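Long-range contacts in surface presentation of antigens protein SpaS (PDB 2VT1), which is required for secretion of the three Ipa proteins and for invasion by Shigella flexneri, and is represented here by its cytoplasmic domain: residues V47-K52 against L68-R73; I4-Y9 against P18-I23; E13-P18 against Y60-F65. All coordinates share one frame; numbering follows the deposited sequence.

Contact 1: residues V47-K52 against L68-R73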
ATOM      1  N   VAL B  47      -5.129   3.414  10.352  1.00 20.69           N
ATOM      2  CA  VAL B  47      -6.321   2.600  10.318  1.00 20.65           C
ATOM      3  C   VAL B  47      -7.446   3.243   9.524  1.00 20.43           C
ATOM      4  O   VAL B  47      -8.190   2.558   8.835  1.00 21.52           O
ATOM      5  CB  VAL B  47      -6.807   2.323  11.740  1.00 20.30           C
ATOM      6  CG1 VAL B  47      -8.083   1.534  11.689  1.00 21.43           C
ATOM      7  CG2 VAL B  47      -5.747   1.573  12.507  1.00 18.35           C
ATOM      8  N   LYS B  48      -7.570   4.558   9.613  1.00 18.91           N
ATOM      9  CA  LYS B  48      -8.648   5.243   8.923  1.00 18.99           C
ATOM     10  C   LYS B  48      -8.369   5.338   7.431  1.00 17.85           C
ATOM     11  O   LYS B  48      -9.284   5.221   6.631  1.00 18.40           O
ATOM     12  CB  LYS B  48      -8.881   6.632   9.513  1.00 19.13           C
ATOM     13  CG  LYS B  48      -9.840   6.646  10.728  1.00 21.41           C
ATOM     14  N   LEU B  49      -7.110   5.522   7.057  1.00 17.71           N
ATOM     15  CA  LEU B  49      -6.755   5.603   5.636  1.00 17.63           C
ATOM     16  C   LEU B  49      -6.861   4.239   4.965  1.00 16.99           C
ATOM     17  O   LEU B  49      -7.363   4.129   3.861  1.00 19.24           O
ATOM     18  CB  LEU B  49      -5.354   6.170   5.452  1.00 17.38           C
ATOM     19  CG  LEU B  49      -4.876   6.300   4.004  1.00 18.34           C
ATOM     20  CD1 LEU B  49      -5.776   7.232   3.225  1.00 14.42           C
ATOM     21  CD2 LEU B  49      -3.408   6.762   3.952  1.00 17.06           C
ATOM     22  N   ALA B  50      -6.384   3.200   5.634  1.00 16.89           N
ATOM     23  CA  ALA B  50      -6.490   1.848   5.120  1.00 15.84           C
ATOM     24  C   ALA B  50      -7.944   1.511   4.746  1.00 15.99           C
ATOM     25  O   ALA B  50      -8.226   1.055   3.633  1.00 17.57           O
ATOM     26  CB  ALA B  50      -5.950   0.879   6.146  1.00 14.75           C
ATOM     27  N   ARG B  51      -8.864   1.764   5.672  1.00 16.37           N
ATOM     28  CA  ARG B  51     -10.298   1.566   5.461  1.00 16.95           C
ATOM     29  C   ARG B  51     -10.875   2.364   4.304  1.00 16.42           C
ATOM     30  O   ARG B  51     -11.634   1.855   3.482  1.00 14.76           O
ATOM     31  CB  ARG B  51     -11.056   1.994   6.714  1.00 19.67           C
ATOM     32  CG  ARG B  51     -11.331   0.914   7.754  1.00 27.63           C
ATOM     33  CD  ARG B  51     -12.518   1.358   8.643  1.00 36.40           C
ATOM     34  NE  ARG B  51     -12.446   0.866  10.022  1.00 45.36           N
ATOM     35  CZ  ARG B  51     -12.025   1.584  11.070  1.00 49.58           C
ATOM     36  NH1 ARG B  51     -11.994   1.046  12.290  1.00 49.70           N
ATOM     37  NH2 ARG B  51     -11.631   2.846  10.908  1.00 50.82           N
ATOM     38  N   LYS B  52     -10.552   3.649   4.299  1.00 16.10           N
ATOM     39  CA  LYS B  52     -10.967   4.574   3.266  1.00 15.88           C
ATOM     40  C   LYS B  52     -10.638   4.042   1.881  1.00 14.85           C
ATOM     41  O   LYS B  52     -11.496   3.967   1.002  1.00 15.58           O
ATOM     42  CB  LYS B  52     -10.190   5.861   3.496  1.00 16.09           C
ATOM     43  CG  LYS B  52     -10.894   7.138   3.247  1.00 20.74           C
ATOM     44  CD  LYS B  52     -10.387   8.153   4.296  1.00 25.58           C
ATOM     45  CE  LYS B  52     -10.415   9.580   3.802  1.00 30.00           C
ATOM     46  NZ  LYS B  52     -10.242  10.530   4.945  1.00 33.40           N
ATOM     47  N   LEU B  68      -5.562  12.059  -2.134  1.00 23.90           N
ATOM     48  CA  LEU B  68      -4.192  12.204  -2.576  1.00 24.59           C
ATOM     49  C   LEU B  68      -3.209  12.703  -1.491  1.00 23.98           C
ATOM     50  O   LEU B  68      -2.162  12.098  -1.255  1.00 24.00           O
ATOM     51  CB  LEU B  68      -4.205  13.173  -3.747  1.00 24.98           C
ATOM     52  CG  LEU B  68      -3.034  13.190  -4.715  1.00 28.10           C
ATOM     53  CD1 LEU B  68      -3.313  14.235  -5.789  1.00 29.65           C
ATOM     54  CD2 LEU B  68      -1.718  13.467  -3.994  1.00 28.58           C
ATOM     55  N   ASP B  69      -3.533  13.823  -0.862  1.00 23.83           N
ATOM     56  CA  ASP B  69      -2.664  14.435   0.155  1.00 23.86           C
ATOM     57  C   ASP B  69      -2.543  13.592   1.428  1.00 20.59           C
ATOM     58  O   ASP B  69      -1.508  13.565   2.068  1.00 20.80           O
ATOM     59  CB  ASP B  69      -3.213  15.816   0.544  1.00 25.66           C
ATOM     60  CG  ASP B  69      -2.488  16.962  -0.144  1.00 31.41           C
ATOM     61  OD1 ASP B  69      -3.169  17.759  -0.829  1.00 39.01           O
ATOM     62  OD2 ASP B  69      -1.244  17.072  -0.008  1.00 33.15           O
ATOM     63  N   GLU B  70      -3.617  12.926   1.815  1.00 20.81           N
ATOM     64  CA  GLU B  70      -3.589  12.053   2.993  1.00 20.66           C
ATOM     65  C   GLU B  70      -2.626  10.891   2.774  1.00 19.70           C
ATOM     66  O   GLU B  70      -2.017  10.400   3.722  1.00 19.09           O
ATOM     67  CB  GLU B  70      -4.992  11.521   3.302  1.00 21.19           C
ATOM     68  CG  GLU B  70      -5.076  10.723   4.596  1.00 25.65           C
ATOM     69  CD  GLU B  70      -6.501  10.361   4.991  1.00 29.68           C
ATOM     70  OE1 GLU B  70      -7.450  10.745   4.264  1.00 31.28           O
ATOM     71  OE2 GLU B  70      -6.668   9.692   6.036  1.00 30.83           O
ATOM     72  N   VAL B  71      -2.494  10.452   1.519  1.00 18.72           N
ATOM     73  CA  VAL B  71      -1.586   9.357   1.189  1.00 18.06           C
ATOM     74  C   VAL B  71      -0.175   9.891   1.024  1.00 16.80           C
ATOM     75  O   VAL B  71       0.782   9.321   1.513  1.00 16.07           O
ATOM     76  CB  VAL B  71      -2.026   8.610  -0.092  1.00 17.78           C
ATOM     77  CG1 VAL B  71      -0.969   7.607  -0.500  1.00 17.87           C
ATOM     78  CG2 VAL B  71      -3.358   7.896   0.145  1.00 17.54           C
ATOM     79  N   LEU B  72      -0.065  11.019   0.341  1.00 17.64           N
ATOM     80  CA  LEU B  72       1.205  11.632   0.063  1.00 18.45           C
ATOM     81  C   LEU B  72       1.939  12.062   1.346  1.00 18.05           C
ATOM     82  O   LEU B  72       3.166  12.060   1.393  1.00 18.24           O
ATOM     83  CB  LEU B  72       0.990  12.829  -0.862  1.00 19.73           C
ATOM     84  CG  LEU B  72       2.233  13.408  -1.513  1.00 23.59           C
ATOM     85  CD1 LEU B  72       3.057  12.308  -2.172  1.00 25.87           C
ATOM     86  CD2 LEU B  72       1.796  14.456  -2.532  1.00 26.57           C
ATOM     87  N   ARG B  73       1.202  12.414   2.387  1.00 17.22           N
ATOM     88  CA  ARG B  73       1.833  12.750   3.657  1.00 18.62           C
ATOM     89  C   ARG B  73       2.728  11.612   4.218  1.00 18.52           C
ATOM     90  O   ARG B  73       3.767  11.877   4.837  1.00 16.90           O
ATOM     91  CB  ARG B  73       0.772  13.189   4.680  1.00 18.38           C
ATOM     92  CG  ARG B  73       0.396  12.146   5.691  1.00 20.12           C
ATOM     93  CD  ARG B  73      -0.854  12.560   6.436  1.00 20.40           C
ATOM     94  NE  ARG B  73      -1.086  11.746   7.623  1.00 19.62           N
ATOM     95  CZ  ARG B  73      -1.667  10.555   7.608  1.00 17.89           C
ATOM     96  NH1 ARG B  73      -2.100  10.018   6.470  1.00 18.60           N
ATOM     97  NH2 ARG B  73      -1.826   9.907   8.742  1.00 14.94           N
TER

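Contact 2: residues I4-Y9 against P18-I23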
ATOM      1  N   ILE B   4      -6.359  -5.252   6.558  1.00 19.95           N
ATOM      2  CA  ILE B   4      -6.235  -4.591   5.255  1.00 20.10           C
ATOM      3  C   ILE B   4      -4.750  -4.273   4.946  1.00 19.72           C
ATOM      4  O   ILE B   4      -3.988  -3.867   5.819  1.00 20.29           O
ATOM      5  CB  ILE B   4      -7.049  -3.271   5.212  1.00 19.32           C
ATOM      6  CG1 ILE B   4      -8.549  -3.534   5.363  1.00 19.83           C
ATOM      7  CG2 ILE B   4      -6.785  -2.525   3.918  1.00 21.37           C
ATOM      8  CD1 ILE B   4      -9.347  -2.298   5.727  1.00 13.31           C
ATOM      9  N   ALA B   5      -4.345  -4.484   3.701  1.00 18.55           N
ATOM     10  CA  ALA B   5      -3.023  -4.079   3.242  1.00 18.94           C
ATOM     11  C   ALA B   5      -3.187  -3.357   1.910  1.00 17.78           C
ATOM     12  O   ALA B   5      -3.785  -3.895   0.986  1.00 18.57           O
ATOM     13  CB  ALA B   5      -2.123  -5.290   3.081  1.00 18.99           C
ATOM     14  N   ILE B   6      -2.683  -2.130   1.828  1.00 16.64           N
ATOM     15  CA  ILE B   6      -2.717  -1.366   0.575  1.00 15.96           C
ATOM     16  C   ILE B   6      -1.283  -0.986   0.226  1.00 16.24           C
ATOM     17  O   ILE B   6      -0.561  -0.323   1.002  1.00 15.08           O
ATOM     18  CB  ILE B   6      -3.601  -0.073   0.656  1.00 16.61           C
ATOM     19  CG1 ILE B   6      -4.912  -0.306   1.434  1.00 14.69           C
ATOM     20  CG2 ILE B   6      -3.844   0.514  -0.756  1.00 14.88           C
ATOM     21  CD1 ILE B   6      -6.079  -0.984   0.678  1.00 14.98           C
ATOM     22  N   GLY B   7      -0.859  -1.445  -0.939  1.00 15.73           N
ATOM     23  CA  GLY B   7       0.449  -1.146  -1.436  1.00 15.78           C
ATOM     24  C   GLY B   7       0.395   0.193  -2.134  1.00 14.75           C
ATOM     25  O   GLY B   7      -0.574   0.489  -2.826  1.00 15.15           O
ATOM     26  N   ILE B   8       1.430   1.001  -1.942  1.00 15.54           N
ATOM     27  CA  ILE B   8       1.498   2.333  -2.545  1.00 15.88           C
ATOM     28  C   ILE B   8       2.809   2.555  -3.297  1.00 17.69           C
ATOM     29  O   ILE B   8       3.904   2.392  -2.764  1.00 17.37           O
ATOM     30  CB  ILE B   8       1.325   3.454  -1.508  1.00 16.19           C
ATOM     31  CG1 ILE B   8       0.028   3.282  -0.728  1.00 17.82           C
ATOM     32  CG2 ILE B   8       1.336   4.810  -2.192  1.00 15.23           C
ATOM     33  CD1 ILE B   8      -1.196   3.603  -1.497  1.00 15.28           C
ATOM     34  N   TYR B   9       2.669   2.932  -4.559  1.00 20.77           N
ATOM     35  CA  TYR B   9       3.787   3.279  -5.406  1.00 20.73           C
ATOM     36  C   TYR B   9       3.754   4.784  -5.668  1.00 20.10           C
ATOM     37  O   TYR B   9       2.711   5.399  -5.517  1.00 18.40           O
ATOM     38  CB  TYR B   9       3.622   2.519  -6.711  1.00 21.16           C
ATOM     39  CG  TYR B   9       4.617   2.912  -7.747  1.00 23.51           C
ATOM     40  CD1 TYR B   9       5.942   2.532  -7.633  1.00 26.84           C
ATOM     41  CD2 TYR B   9       4.236   3.662  -8.842  1.00 27.19           C
ATOM     42  CE1 TYR B   9       6.873   2.893  -8.584  1.00 30.01           C
ATOM     43  CE2 TYR B   9       5.160   4.031  -9.798  1.00 30.41           C
ATOM     44  CZ  TYR B   9       6.477   3.643  -9.663  1.00 28.65           C
ATOM     45  OH  TYR B   9       7.397   4.005 -10.617  1.00 35.94           O
ATOM     46  N   PRO B  18      -0.366   9.292  -5.920  1.00 22.74           N
ATOM     47  CA  PRO B  18       0.158   7.947  -5.623  1.00 22.68           C
ATOM     48  C   PRO B  18      -0.646   6.863  -6.336  1.00 20.69           C
ATOM     49  O   PRO B  18      -1.744   7.118  -6.766  1.00 21.32           O
ATOM     50  CB  PRO B  18      -0.001   7.827  -4.094  1.00 22.40           C
ATOM     51  CG  PRO B  18      -0.052   9.245  -3.598  1.00 22.84           C
ATOM     52  CD  PRO B  18      -0.751  10.018  -4.698  1.00 23.22           C
ATOM     53  N   PHE B  19      -0.104   5.662  -6.443  1.00 20.86           N
ATOM     54  CA  PHE B  19      -0.731   4.593  -7.213  1.00 21.25           C
ATOM     55  C   PHE B  19      -0.864   3.354  -6.330  1.00 20.52           C
ATOM     56  O   PHE B  19       0.092   2.954  -5.679  1.00 20.59           O
ATOM     57  CB  PHE B  19       0.134   4.295  -8.442  1.00 22.28           C
ATOM     58  CG  PHE B  19      -0.270   3.066  -9.224  1.00 22.60           C
ATOM     59  CD1 PHE B  19      -1.030   3.178 -10.368  1.00 21.21           C
ATOM     60  CD2 PHE B  19       0.159   1.816  -8.844  1.00 21.37           C
ATOM     61  CE1 PHE B  19      -1.381   2.069 -11.103  1.00 25.71           C
ATOM     62  CE2 PHE B  19      -0.195   0.691  -9.580  1.00 25.17           C
ATOM     63  CZ  PHE B  19      -0.953   0.819 -10.713  1.00 24.36           C
ATOM     64  N   ILE B  20      -2.065   2.784  -6.280  1.00 20.20           N
ATOM     65  CA  ILE B  20      -2.330   1.573  -5.494  1.00 19.62           C
ATOM     66  C   ILE B  20      -1.925   0.309  -6.260  1.00 20.58           C
ATOM     67  O   ILE B  20      -2.532  -0.021  -7.273  1.00 18.50           O
ATOM     68  CB  ILE B  20      -3.823   1.462  -5.103  1.00 19.11           C
ATOM     69  CG1 ILE B  20      -4.202   2.586  -4.124  1.00 20.06           C
ATOM     70  CG2 ILE B  20      -4.117   0.048  -4.519  1.00 14.26           C
ATOM     71  CD1 ILE B  20      -5.694   2.767  -3.916  1.00 20.41           C
ATOM     72  N   SER B  21      -0.907  -0.382  -5.748  1.00 21.71           N
ATOM     73  CA  SER B  21      -0.327  -1.582  -6.366  1.00 23.50           C
ATOM     74  C   SER B  21      -0.898  -2.912  -5.851  1.00 24.05           C
ATOM     75  O   SER B  21      -0.666  -3.965  -6.441  1.00 27.86           O
ATOM     76  CB  SER B  21       1.172  -1.600  -6.100  1.00 23.62           C
ATOM     77  OG  SER B  21       1.437  -1.450  -4.713  1.00 27.18           O
ATOM     78  N   LEU B  22      -1.613  -2.875  -4.738  1.00 22.94           N
ATOM     79  CA  LEU B  22      -2.208  -4.082  -4.201  1.00 21.34           C
ATOM     80  C   LEU B  22      -3.237  -3.712  -3.148  1.00 19.25           C
ATOM     81  O   LEU B  22      -3.119  -2.701  -2.459  1.00 19.43           O
ATOM     82  CB  LEU B  22      -1.124  -5.044  -3.654  1.00 22.10           C
ATOM     83  CG  LEU B  22      -0.425  -4.824  -2.301  1.00 18.09           C
ATOM     84  CD1 LEU B  22      -1.234  -5.406  -1.156  1.00 16.91           C
ATOM     85  CD2 LEU B  22       0.944  -5.457  -2.314  1.00 19.07           C
ATOM     86  N   ILE B  23      -4.276  -4.516  -3.077  1.00 17.62           N
ATOM     87  CA  ILE B  23      -5.230  -4.435  -1.994  1.00 18.10           C
ATOM     88  C   ILE B  23      -5.550  -5.850  -1.564  1.00 18.51           C
ATOM     89  O   ILE B  23      -6.121  -6.618  -2.333  1.00 17.45           O
ATOM     90  CB  ILE B  23      -6.546  -3.762  -2.399  1.00 17.78           C
ATOM     91  CG1 ILE B  23      -6.299  -2.347  -2.949  1.00 17.94           C
ATOM     92  CG2 ILE B  23      -7.490  -3.717  -1.193  1.00 17.26           C
ATOM     93  CD1 ILE B  23      -7.576  -1.542  -3.205  1.00 14.26           C
TER

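Contact 3: residues E13-P18 against Y60-F65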
ATOM      1  N   GLU B  13       6.846  11.851 -12.264  1.00 30.03           N
ATOM      2  CA  GLU B  13       6.922  12.111 -13.696  1.00 31.33           C
ATOM      3  C   GLU B  13       5.665  11.614 -14.425  1.00 31.67           C
ATOM      4  O   GLU B  13       5.396  12.018 -15.563  1.00 31.71           O
ATOM      5  CB  GLU B  13       8.168  11.449 -14.295  1.00 31.20           C
ATOM      6  CG  GLU B  13       9.493  11.912 -13.692  1.00 33.89           C
ATOM      7  CD  GLU B  13       9.721  13.415 -13.837  1.00 35.55           C
ATOM      8  OE1 GLU B  13       9.171  14.014 -14.786  1.00 33.91           O
ATOM      9  OE2 GLU B  13      10.455  13.993 -13.002  1.00 35.81           O
ATOM     10  N   ILE B  14       4.901  10.738 -13.776  1.00 31.88           N
ATOM     11  CA  ILE B  14       3.741  10.134 -14.425  1.00 33.01           C
ATOM     12  C   ILE B  14       2.429  10.764 -13.959  1.00 34.27           C
ATOM     13  O   ILE B  14       1.502  10.958 -14.754  1.00 34.49           O
ATOM     14  CB  ILE B  14       3.682   8.628 -14.183  1.00 33.33           C
ATOM     15  CG1 ILE B  14       4.993   7.975 -14.630  1.00 33.46           C
ATOM     16  CG2 ILE B  14       2.501   8.038 -14.938  1.00 33.96           C
ATOM     17  CD1 ILE B  14       5.209   6.596 -14.067  1.00 35.69           C
ATOM     18  N   ALA B  15       2.352  11.080 -12.669  1.00 33.60           N
ATOM     19  CA  ALA B  15       1.219  11.809 -12.129  1.00 32.42           C
ATOM     20  C   ALA B  15       1.509  12.212 -10.692  1.00 32.43           C
ATOM     21  O   ALA B  15       2.340  11.593 -10.020  1.00 31.37           O
ATOM     22  CB  ALA B  15      -0.049  10.984 -12.212  1.00 32.65           C
ATOM     23  N   PRO B  16       0.831  13.270 -10.219  1.00 32.46           N
ATOM     24  CA  PRO B  16       1.048  13.797  -8.873  1.00 31.32           C
ATOM     25  C   PRO B  16       0.342  12.962  -7.810  1.00 29.52           C
ATOM     26  O   PRO B  16       0.544  13.173  -6.620  1.00 30.84           O
ATOM     27  CB  PRO B  16       0.465  15.212  -8.949  1.00 31.42           C
ATOM     28  CG  PRO B  16      -0.578  15.141 -10.008  1.00 32.04           C
ATOM     29  CD  PRO B  16      -0.152  14.065 -10.982  1.00 31.93           C
ATOM     30  N   ALA B  17      -0.465  12.006  -8.249  1.00 28.15           N
ATOM     31  CA  ALA B  17      -1.165  11.116  -7.340  1.00 26.15           C
ATOM     32  C   ALA B  17      -0.401   9.815  -7.163  1.00 24.56           C
ATOM     33  O   ALA B  17       0.150   9.289  -8.136  1.00 23.81           O
ATOM     34  CB  ALA B  17      -2.550  10.827  -7.870  1.00 26.02           C
ATOM     35  N   PRO B  18      -0.366   9.292  -5.920  1.00 22.74           N
ATOM     36  CA  PRO B  18       0.158   7.947  -5.623  1.00 22.68           C
ATOM     37  C   PRO B  18      -0.646   6.863  -6.336  1.00 20.69           C
ATOM     38  O   PRO B  18      -1.744   7.118  -6.766  1.00 21.32           O
ATOM     39  CB  PRO B  18      -0.001   7.827  -4.094  1.00 22.40           C
ATOM     40  CG  PRO B  18      -0.052   9.245  -3.598  1.00 22.84           C
ATOM     41  CD  PRO B  18      -0.751  10.018  -4.698  1.00 23.22           C
ATOM     42  N   TYR B  60      -4.476  -1.472  -8.704  1.00 22.77           N
ATOM     43  CA  TYR B  60      -3.851  -0.947  -9.902  1.00 23.30           C
ATOM     44  C   TYR B  60      -4.563   0.303 -10.402  1.00 25.24           C
ATOM     45  O   TYR B  60      -4.898   0.414 -11.592  1.00 25.50           O
ATOM     46  CB  TYR B  60      -3.798  -2.011 -11.000  1.00 23.79           C
ATOM     47  CG  TYR B  60      -3.121  -3.299 -10.571  1.00 21.48           C
ATOM     48  CD1 TYR B  60      -1.866  -3.282  -9.974  1.00 19.75           C
ATOM     49  CD2 TYR B  60      -3.729  -4.525 -10.774  1.00 22.78           C
ATOM     50  CE1 TYR B  60      -1.239  -4.451  -9.586  1.00 20.18           C
ATOM     51  CE2 TYR B  60      -3.110  -5.707 -10.392  1.00 23.14           C
ATOM     52  CZ  TYR B  60      -1.862  -5.662  -9.802  1.00 23.40           C
ATOM     53  OH  TYR B  60      -1.247  -6.829  -9.409  1.00 24.27           O
ATOM     54  N   SER B  61      -4.785   1.246  -9.489  1.00 24.42           N
ATOM     55  CA  SER B  61      -5.365   2.533  -9.855  1.00 25.66           C
ATOM     56  C   SER B  61      -4.727   3.684  -9.054  1.00 26.32           C
ATOM     57  O   SER B  61      -4.174   3.469  -7.962  1.00 24.74           O
ATOM     58  CB  SER B  61      -6.894   2.505  -9.677  1.00 26.09           C
ATOM     59  OG  SER B  61      -7.287   2.416  -8.315  1.00 26.51           O
ATOM     60  N   PHE B  62      -4.794   4.898  -9.603  1.00 26.08           N
ATOM     61  CA  PHE B  62      -4.280   6.072  -8.911  1.00 25.82           C
ATOM     62  C   PHE B  62      -5.224   6.536  -7.824  1.00 24.59           C
ATOM     63  O   PHE B  62      -6.425   6.382  -7.941  1.00 23.61           O
ATOM     64  CB  PHE B  62      -4.015   7.194  -9.906  1.00 26.62           C
ATOM     65  CG  PHE B  62      -2.915   6.875 -10.851  1.00 27.53           C
ATOM     66  CD1 PHE B  62      -3.187   6.249 -12.053  1.00 30.95           C
ATOM     67  CD2 PHE B  62      -1.602   7.143 -10.516  1.00 27.84           C
ATOM     68  CE1 PHE B  62      -2.174   5.919 -12.916  1.00 29.48           C
ATOM     69  CE2 PHE B  62      -0.582   6.814 -11.382  1.00 29.34           C
ATOM     70  CZ  PHE B  62      -0.871   6.202 -12.584  1.00 29.93           C
ATOM     71  N   VAL B  63      -4.671   7.083  -6.750  1.00 24.84           N
ATOM     72  CA  VAL B  63      -5.491   7.574  -5.663  1.00 25.34           C
ATOM     73  C   VAL B  63      -6.247   8.794  -6.180  1.00 26.05           C
ATOM     74  O   VAL B  63      -5.678   9.630  -6.870  1.00 27.54           O
ATOM     75  CB  VAL B  63      -4.646   7.906  -4.424  1.00 24.56           C
ATOM     76  CG1 VAL B  63      -5.521   8.453  -3.301  1.00 24.86           C
ATOM     77  CG2 VAL B  63      -3.914   6.671  -3.961  1.00 26.10           C
ATOM     78  N   ASP B  64      -7.537   8.877  -5.866  1.00 28.03           N
ATOM     79  CA  ASP B  64      -8.372   9.964  -6.359  1.00 29.61           C
ATOM     80  C   ASP B  64      -8.022  11.285  -5.674  1.00 29.72           C
ATOM     81  O   ASP B  64      -7.468  11.284  -4.582  1.00 28.92           O
ATOM     82  CB  ASP B  64      -9.851   9.619  -6.180  1.00 32.10           C
ATOM     83  CG  ASP B  64     -10.231   9.414  -4.734  1.00 36.05           C
ATOM     84  OD1 ASP B  64      -9.535   9.966  -3.863  1.00 41.40           O
ATOM     85  OD2 ASP B  64     -11.225   8.701  -4.469  1.00 43.57           O
ATOM     86  N   PHE B  65      -8.336  12.405  -6.329  1.00 30.50           N
ATOM     87  CA  PHE B  65      -7.911  13.735  -5.864  1.00 30.35           C
ATOM     88  C   PHE B  65      -8.256  13.944  -4.409  1.00 30.10           C
ATOM     89  O   PHE B  65      -7.537  14.619  -3.684  1.00 31.58           O
ATOM     90  CB  PHE B  65      -8.540  14.856  -6.708  1.00 30.69           C
TER

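Contact 1: residues V47-K52 against L68-R73
The helical turns 47-52 and 68-73 run at 130° to each other with axes 11.2 Å apart at closest approach, Leu49 and Glu70 forming the nearest pair of backbone positions. Because the helices stand well apart, side chains reaching tip to tip bridge the gap. Leu49 has CG anti to its backbone N (chi1 180°), which sends both methyls into the interface. Its CD1 abuts the carboxylate carbon CD of Glu70 at 3.7 Å, and the same methyl lies 4.0 Å from CG2 of Val71, whose side chain crosses that of Leu49 at about a right angle. Glu70 leaves its helix with CG anti to N and continues extended, so its carboxylate meets the Leu49 tip end-on and reaches Lys52 with OE1. There NZ of Lys52 forms a salt bridge with Glu70 at 2.9 Å, on the syn lone pair of OE1, the side of the other oxygen; the lysine chain, bent at chi2, comes to meet it tip to tip. In the cytoplasmic domain of this type III secretion exporter, helix 68-80 also carries Val71 onto Pro18, beside the sheet. The other methyl of Leu49, CD2, lies 4.3 Å from NH1 of Arg73, at the edge of the guanidinium. That group is held by its own helix: NH1 donates to the carbonyl O of Glu70 at 2.8 Å, lying in the carbonyl plane on a lone pair. Its NH2 makes a salt bridge with OD2 of Asp46, just before helix 47-56; OD1 of Asp46 accepts a weak hydrogen bond from Leu49 N.

Contact 2: residues I4-Y9 against P18-I23
Strands 4-9 and 19-23 form an antiparallel beta hairpin with a beta bulge: between the pairs Ile6-Ile23 and Ile8-Ile20, Ser21 and Leu22 together stand opposite Gly7 alone. One face carries Ile6, Ile8, Ile20 and Ile23; these four keep CG2 anti to the backbone N, but they differ at chi2: Ile20 and Ile23 are extended, whereas Ile6 (-80°) and Ile8 (-73°) fold CD1 back. The folded CD1 of Ile6 thereby lies alongside Ile23, 3.6 Å from its CG2, while the Ile6 side chain crosses that of Ile20 obliquely, CG2 to CG2 at 3.8 Å. CG2 of Ile8 lies beside Pro18 CB, also at 3.8 Å, and Val71 and Ile75 of helix 68-80 cover Ile8. On the other face Tyr9 and Phe19 both place CG anti to N, and their side chains cross obliquely, Phe19 CB resting at the edge of the tyrosine ring. At the bulge, Ser21 and Leu22 take the crowded position between N and carbonyl carbon. This lays Leu22 CG over the bare backbone of Gly7, 3.7 Å from its N, while Ser21 OG is hydrogen-bonded to a polar side chain of a second chain. A strand of that chain pairs antiparallel with Ile6, Gly7 and Ile8, extending the sheet. Beyond the bulge, Tyr9 N donates to Phe19 O almost straight, at 2.8 Å and 176°, in the carbonyl plane.

Contact 3: residues E13-P18 against Y60-F65
A single hydrogen bond joins the loop 13-18 to 60-65: Val63 N donates to Pro18 O at 2.9 Å, nearly straight at 172° and in the carbonyl plane. The same oxygen receives a CA-H...O contact from Phe62 CA at 3.5 Å, so two neighbouring residues converge on one carbonyl. Next to it, the Phe62 ring presents its edge to the carbonyl of Ala17, with CD2 3.7 Å from that O. Phe62 holds CG anti to its carbonyl carbon (chi1 -66°), which swings the ring alongside the loop. In the reverse direction, Ala17 CB touches the carbonyl O of Val63 at 3.5 Å. Apolar contacts are looser. CE2 of the Phe62 ring lies 4.3 Å from Ala15 CB, and Val63 CG2 lies 4.1 Å from Pro18 CB. Phe62 also stacks edge-to-face with Phe19, while Tyr60 and Ser61, both facing Ile20, form a G1 beta bulge where this short edge strand joins the sheet. The one directional bond, Val63 N to Pro18 O, sets Val63 opposite Pro18, and the ring edge, with its slightly positive hydrogens, probably gains some electrostatic attraction from Ala17 O.

How the contacts relate
From the N terminus, strand 4-9 leads through the loop that contact 2 closes into a hairpin. That loop, before strand 19-25, is then met by 60-65 in contact 3, which brings in the third strand of the sheet after a long excursion through helices 26-38 and 47-56. Contact 1 closes last, bringing helix 68-80 back to helix 47-56. Contacts 1 and 2 follow in series, while contact 3 crosses both; none nests inside another. Contacts 2 and 3 share Pro18, and a probable hydrogen bond from Ile20 N to Ser61 O continues the sheet. Leu68 of helix 68-80 packs on Pro18, tying that helix to contacts 2 and 3; helix 47-56 meets Ile4 through Ala50 and Arg51.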